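PDB 6LSU: intracellular protein transport protein USO1 from Saccharomyces cerevisiae S288c, which is required for protein transport from the endoplasmic reticulum to the Golgi complex, as a homodimer with globular heads and a rod-like coiled-coil tail. Local coordinates for residues N279-I291 / S335-F347. Residues are numbered along the deposited sequence; the frame is centred on the assembly and turned at random.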
loop_
_atom_site.group_PDB
_atom_site.type_symbol
_atom_site.label_atom_id
_atom_site.label_comp_id
_atom_site.label_asym_id
_atom_site.label_seq_id
_atom_site.Cartn_x
_atom_site.Cartn_y
_atom_site.Cartn_z
ATOM N N ASN A 279 13.679 -11.457 -15.223
ATOM C CA ASN A 279 12.222 -11.254 -14.973
ATOM C C ASN A 279 11.768 -9.802 -15.248
ATOM O O ASN A 279 10.671 -9.642 -15.855
ATOM C CB ASN A 279 11.872 -11.695 -13.557
ATOM C CG ASN A 279 11.986 -13.190 -13.419
ATOM O OD1 ASN A 279 11.268 -13.925 -14.119
ATOM N ND2 ASN A 279 12.867 -13.623 -12.528
ATOM N N LEU A 280 12.549 -8.782 -14.867
ATOM C CA LEU A 280 12.153 -7.359 -15.030
ATOM C C LEU A 280 11.515 -7.101 -16.392
ATOM O O LEU A 280 10.437 -6.526 -16.459
ATOM C CB LEU A 280 13.350 -6.436 -14.825
ATOM C CG LEU A 280 13.722 -6.226 -13.369
ATOM C CD1 LEU A 280 14.644 -5.027 -13.231
ATOM C CD2 LEU A 280 12.462 -6.060 -12.529
ATOM N N PRO A 281 12.135 -7.490 -17.525
ATOM C CA PRO A 281 11.544 -7.202 -18.835
ATOM C C PRO A 281 10.133 -7.792 -18.956
ATOM O O PRO A 281 9.294 -7.209 -19.591
ATOM C CB PRO A 281 12.466 -7.901 -19.827
ATOM C CG PRO A 281 13.738 -8.131 -19.067
ATOM C CD PRO A 281 13.359 -8.291 -17.613
ATOM N N LYS A 282 9.923 -8.946 -18.328
ATOM C CA LYS A 282 8.626 -9.675 -18.316
ATOM C C LYS A 282 7.590 -8.887 -17.499
ATOM O O LYS A 282 6.477 -8.714 -17.987
ATOM C CB LYS A 282 8.831 -11.088 -17.763
ATOM C CG LYS A 282 9.443 -12.048 -18.769
ATOM C CD LYS A 282 10.415 -13.027 -18.167
ATOM C CE LYS A 282 10.679 -14.188 -19.089
ATOM N NZ LYS A 282 11.146 -15.347 -18.294
ATOM N N LEU A 283 7.964 -8.446 -16.297
ATOM C CA LEU A 283 7.100 -7.672 -15.363
ATOM C C LEU A 283 6.759 -6.314 -16.001
ATOM O O LEU A 283 5.575 -5.935 -16.017
ATOM C CB LEU A 283 7.870 -7.507 -14.054
ATOM C CG LEU A 283 7.070 -6.920 -12.905
ATOM C CD1 LEU A 283 5.836 -7.748 -12.663
ATOM C CD2 LEU A 283 7.916 -6.874 -11.647
ATOM N N ALA A 284 7.755 -5.644 -16.566
ATOM C CA ALA A 284 7.622 -4.409 -17.360
ATOM C C ALA A 284 6.620 -4.636 -18.471
ATOM O O ALA A 284 5.807 -3.749 -18.736
ATOM C CB ALA A 284 8.931 -4.027 -17.983
ATOM N N HIS A 285 6.735 -5.753 -19.168
ATOM C CA HIS A 285 5.895 -5.996 -20.373
ATOM C C HIS A 285 4.411 -6.085 -19.937
ATOM O O HIS A 285 3.497 -5.572 -20.683
ATOM C CB HIS A 285 6.378 -7.247 -21.107
ATOM C CG HIS A 285 5.395 -7.649 -22.144
ATOM N ND1 HIS A 285 5.305 -6.953 -23.342
ATOM C CD2 HIS A 285 4.429 -8.605 -22.157
ATOM C CE1 HIS A 285 4.328 -7.474 -24.061
ATOM N NE2 HIS A 285 3.779 -8.498 -23.366
ATOM N N LEU A 286 4.192 -6.779 -18.801
ATOM C CA LEU A 286 2.864 -6.994 -18.159
ATOM C C LEU A 286 2.301 -5.673 -17.597
ATOM O O LEU A 286 1.155 -5.404 -17.856
ATOM C CB LEU A 286 3.057 -8.010 -17.028
ATOM C CG LEU A 286 1.822 -8.295 -16.184
ATOM C CD1 LEU A 286 0.795 -9.010 -17.052
ATOM C CD2 LEU A 286 2.167 -9.107 -14.956
ATOM N N LEU A 287 3.123 -4.876 -16.895
ATOM C CA LEU A 287 2.749 -3.550 -16.387
ATOM C C LEU A 287 2.416 -2.617 -17.561
ATOM O O LEU A 287 1.565 -1.730 -17.429
ATOM C CB LEU A 287 3.891 -2.994 -15.547
ATOM C CG LEU A 287 4.040 -3.596 -14.153
ATOM C CD1 LEU A 287 5.265 -3.029 -13.435
ATOM C CD2 LEU A 287 2.788 -3.291 -13.356
ATOM N N SER A 288 3.015 -2.828 -18.710
ATOM C CA SER A 288 2.905 -1.856 -19.825
ATOM C C SER A 288 1.668 -2.188 -20.668
ATOM O O SER A 288 1.237 -1.323 -21.446
ATOM C CB SER A 288 4.161 -1.788 -20.664
ATOM O OG SER A 288 4.072 -2.679 -21.764
ATOM N N GLU A 289 1.007 -3.310 -20.404
ATOM C CA GLU A 289 -0.199 -3.708 -21.152
ATOM C C GLU A 289 -1.258 -2.612 -21.270
ATOM O O GLU A 289 -1.821 -2.403 -22.340
ATOM C CB GLU A 289 -0.793 -4.965 -20.554
ATOM C CG GLU A 289 -0.472 -6.172 -21.397
ATOM C CD GLU A 289 -0.555 -7.476 -20.625
ATOM O OE1 GLU A 289 0.434 -8.328 -20.738
ATOM O OE2 GLU A 289 -1.605 -7.633 -19.940
ATOM N N PRO A 290 -1.655 -1.898 -20.208
ATOM C CA PRO A 290 -2.749 -0.936 -20.345
ATOM C C PRO A 290 -2.467 0.258 -21.282
ATOM O O PRO A 290 -3.397 0.919 -21.597
ATOM C CB PRO A 290 -2.921 -0.393 -18.934
ATOM C CG PRO A 290 -2.245 -1.401 -18.063
ATOM C CD PRO A 290 -1.086 -1.916 -18.865
ATOM N N ILE A 291 -1.216 0.490 -21.676
ATOM C CA ILE A 291 -0.784 1.657 -22.497
ATOM C C ILE A 291 -0.534 1.243 -23.956
ATOM O O ILE A 291 0.501 0.600 -24.254
ATOM C CB ILE A 291 0.474 2.257 -21.881
ATOM C CG1 ILE A 291 0.160 2.810 -20.501
ATOM C CG2 ILE A 291 1.076 3.272 -22.816
ATOM C CD1 ILE A 291 1.243 2.456 -19.513
ATOM N N SER A 335 16.182 -0.913 -16.311
ATOM C CA SER A 335 15.133 -1.505 -17.185
ATOM C C SER A 335 14.129 -0.416 -17.561
ATOM O O SER A 335 14.446 0.755 -17.330
ATOM C CB SER A 335 14.473 -2.698 -16.515
ATOM O OG SER A 335 13.625 -2.306 -15.447
ATOM N N SER A 336 12.974 -0.787 -18.117
ATOM C CA SER A 336 11.891 0.181 -18.437
ATOM C C SER A 336 10.920 0.374 -17.253
ATOM O O SER A 336 9.969 1.146 -17.400
ATOM C CB SER A 336 11.188 -0.199 -19.727
ATOM O OG SER A 336 10.899 -1.594 -19.792
ATOM N N VAL A 337 11.164 -0.222 -16.083
ATOM C CA VAL A 337 10.089 -0.373 -15.056
ATOM C C VAL A 337 9.666 1.009 -14.548
ATOM O O VAL A 337 8.456 1.270 -14.556
ATOM C CB VAL A 337 10.454 -1.339 -13.916
ATOM C CG1 VAL A 337 9.275 -1.520 -12.977
ATOM C CG2 VAL A 337 10.856 -2.691 -14.446
ATOM N N LEU A 338 10.610 1.875 -14.191
ATOM C CA LEU A 338 10.333 3.240 -13.670
ATOM C C LEU A 338 9.479 4.013 -14.654
ATOM O O LEU A 338 8.501 4.681 -14.230
ATOM C CB LEU A 338 11.617 4.031 -13.448
ATOM C CG LEU A 338 11.382 5.425 -12.839
ATOM C CD1 LEU A 338 10.633 5.325 -11.510
ATOM C CD2 LEU A 338 12.701 6.182 -12.651
ATOM N N MET A 339 9.870 4.000 -15.902
ATOM C CA MET A 339 9.180 4.747 -16.959
ATOM C C MET A 339 7.805 4.111 -17.106
ATOM O O MET A 339 6.833 4.801 -17.338
ATOM C CB MET A 339 9.956 4.669 -18.281
ATOM C CG MET A 339 9.383 5.585 -19.320
ATOM S SD MET A 339 9.669 7.293 -18.787
ATOM C CE MET A 339 8.117 8.012 -19.355
ATOM N N VAL A 340 7.725 2.803 -17.049
ATOM C CA VAL A 340 6.398 2.134 -17.223
ATOM C C VAL A 340 5.478 2.479 -16.032
ATOM O O VAL A 340 4.280 2.760 -16.294
ATOM C CB VAL A 340 6.542 0.623 -17.429
ATOM C CG1 VAL A 340 5.165 -0.031 -17.514
ATOM C CG2 VAL A 340 7.321 0.353 -18.705
ATOM N N VAL A 341 5.963 2.429 -14.785
ATOM C CA VAL A 341 5.006 2.712 -13.674
ATOM C C VAL A 341 4.584 4.202 -13.702
ATOM O O VAL A 341 3.467 4.477 -13.379
ATOM C CB VAL A 341 5.443 2.162 -12.294
ATOM C CG1 VAL A 341 6.262 0.896 -12.373
ATOM C CG2 VAL A 341 6.064 3.178 -11.421
ATOM N N LEU A 342 5.444 5.128 -14.123
ATOM C CA LEU A 342 5.114 6.575 -14.216
ATOM C C LEU A 342 4.141 6.796 -15.341
ATOM O O LEU A 342 3.322 7.688 -15.174
ATOM C CB LEU A 342 6.358 7.422 -14.482
ATOM C CG LEU A 342 7.339 7.561 -13.323
ATOM C CD1 LEU A 342 8.566 8.359 -13.778
ATOM C CD2 LEU A 342 6.667 8.217 -12.144
ATOM N N ARG A 343 4.187 6.004 -16.418
ATOM C CA ARG A 343 3.101 6.024 -17.438
ATOM C C ARG A 343 1.785 5.615 -16.783
ATOM O O ARG A 343 0.793 6.257 -17.101
ATOM C CB ARG A 343 3.415 5.138 -18.642
ATOM C CG ARG A 343 4.317 5.837 -19.640
ATOM C CD ARG A 343 4.524 4.984 -20.892
ATOM N NE ARG A 343 5.865 5.239 -21.409
ATOM C CZ ARG A 343 6.853 4.351 -21.486
ATOM N NH1 ARG A 343 6.665 3.084 -21.152
ATOM N NH2 ARG A 343 8.038 4.740 -21.916
ATOM N N LEU A 344 1.770 4.573 -15.948
ATOM C CA LEU A 344 0.537 4.110 -15.269
ATOM C C LEU A 344 0.034 5.224 -14.326
ATOM O O LEU A 344 -1.198 5.364 -14.185
ATOM C CB LEU A 344 0.816 2.811 -14.509
ATOM C CG LEU A 344 1.049 1.569 -15.378
ATOM C CD1 LEU A 344 1.429 0.395 -14.511
ATOM C CD2 LEU A 344 -0.168 1.185 -16.199
ATOM N N ALA A 345 0.955 5.959 -13.683
ATOM C CA ALA A 345 0.581 7.044 -12.748
ATOM C C ALA A 345 -0.154 8.154 -13.545
ATOM O O ALA A 345 -1.144 8.606 -13.050
ATOM C CB ALA A 345 1.803 7.543 -11.976
ATOM N N PHE A 346 0.253 8.488 -14.771
ATOM C CA PHE A 346 -0.093 9.759 -15.485
ATOM C C PHE A 346 -1.056 9.534 -16.650
ATOM O O PHE A 346 -1.713 10.448 -17.083
ATOM C CB PHE A 346 1.145 10.523 -15.959
ATOM C CG PHE A 346 2.069 10.880 -14.818
ATOM C CD1 PHE A 346 1.583 11.527 -13.694
ATOM C CD2 PHE A 346 3.419 10.582 -14.863
ATOM C CE1 PHE A 346 2.413 11.841 -12.627
ATOM C CE2 PHE A 346 4.247 10.899 -13.786
ATOM C CZ PHE A 346 3.731 11.488 -12.651
ATOM N N PHE A 347 -1.165 8.338 -17.164
ATOM C CA PHE A 347 -1.957 8.076 -18.380
ATOM C C PHE A 347 -3.405 8.359 -18.023
ATOM O O PHE A 347 -3.822 8.141 -16.824
ATOM C CB PHE A 347 -1.744 6.624 -18.787
ATOM C CG PHE A 347 -2.329 6.161 -20.101
ATOM C CD1 PHE A 347 -1.853 6.646 -21.313
ATOM C CD2 PHE A 347 -3.257 5.122 -20.130
ATOM C CE1 PHE A 347 -2.370 6.170 -22.517
ATOM C CE2 PHE A 347 -3.777 4.655 -21.329
ATOM C CZ PHE A 347 -3.326 5.167 -22.524
#
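Leu287 is a knob in a hole formed by Val337, Val340, Val341 and Leu344, and its atoms divide the work. Leu287 CB meets Val340 CG1 at 3.8 Å, Leu287 CD1 lies alongside the Val341 side chain, and Leu287 CD2 approaches Leu344 CD1 at 4.1 Å, the two leucine side chains crossing at about a right angle. With CG anti to its own carbonyl carbon (chi1 -76°), Leu287 sends both methyls into this hole. Val340 CG1 also rests 3.7 Å from Ser288 CB, at the start of the type I beta turn from Ser288 to Ile291. Within that turn further apolar contacts follow: Leu344 CD2 reaches Pro290 CG, and Ile291 CD1 packs on Arg343 CB at 3.6 Å. The two helices, one from ARM repeat 5 and the other from ARM repeat 6 of the globular head, run nearly parallel, with axes 9.5 Å apart and inclined by 16°, as expected for equivalent helices of successive repeats in an alpha-solenoid. Helix 301-317 adjoins both, touching Leu287 through Ala310 and Leu344 through Ile307. The aromatic contact is a CH-pi interaction: Ile291 CG1 stands 4.2 Å from the Phe347 ring centroid and 13° off the ring normal, hence over a face. Polar atoms contribute no hydrogen bond across the interface. Ser335 OG instead accepts from Val337 N (3.3 Å), capping helix 337-346, and bonds to Leu332 O, while lying against Leu280 CD1. Putting an alanine at Ser335 would probably leave Val337 N without its capping acceptor and thin the packing on Leu280. Ser336 OG touches Ala284 CB at 3.6 Å.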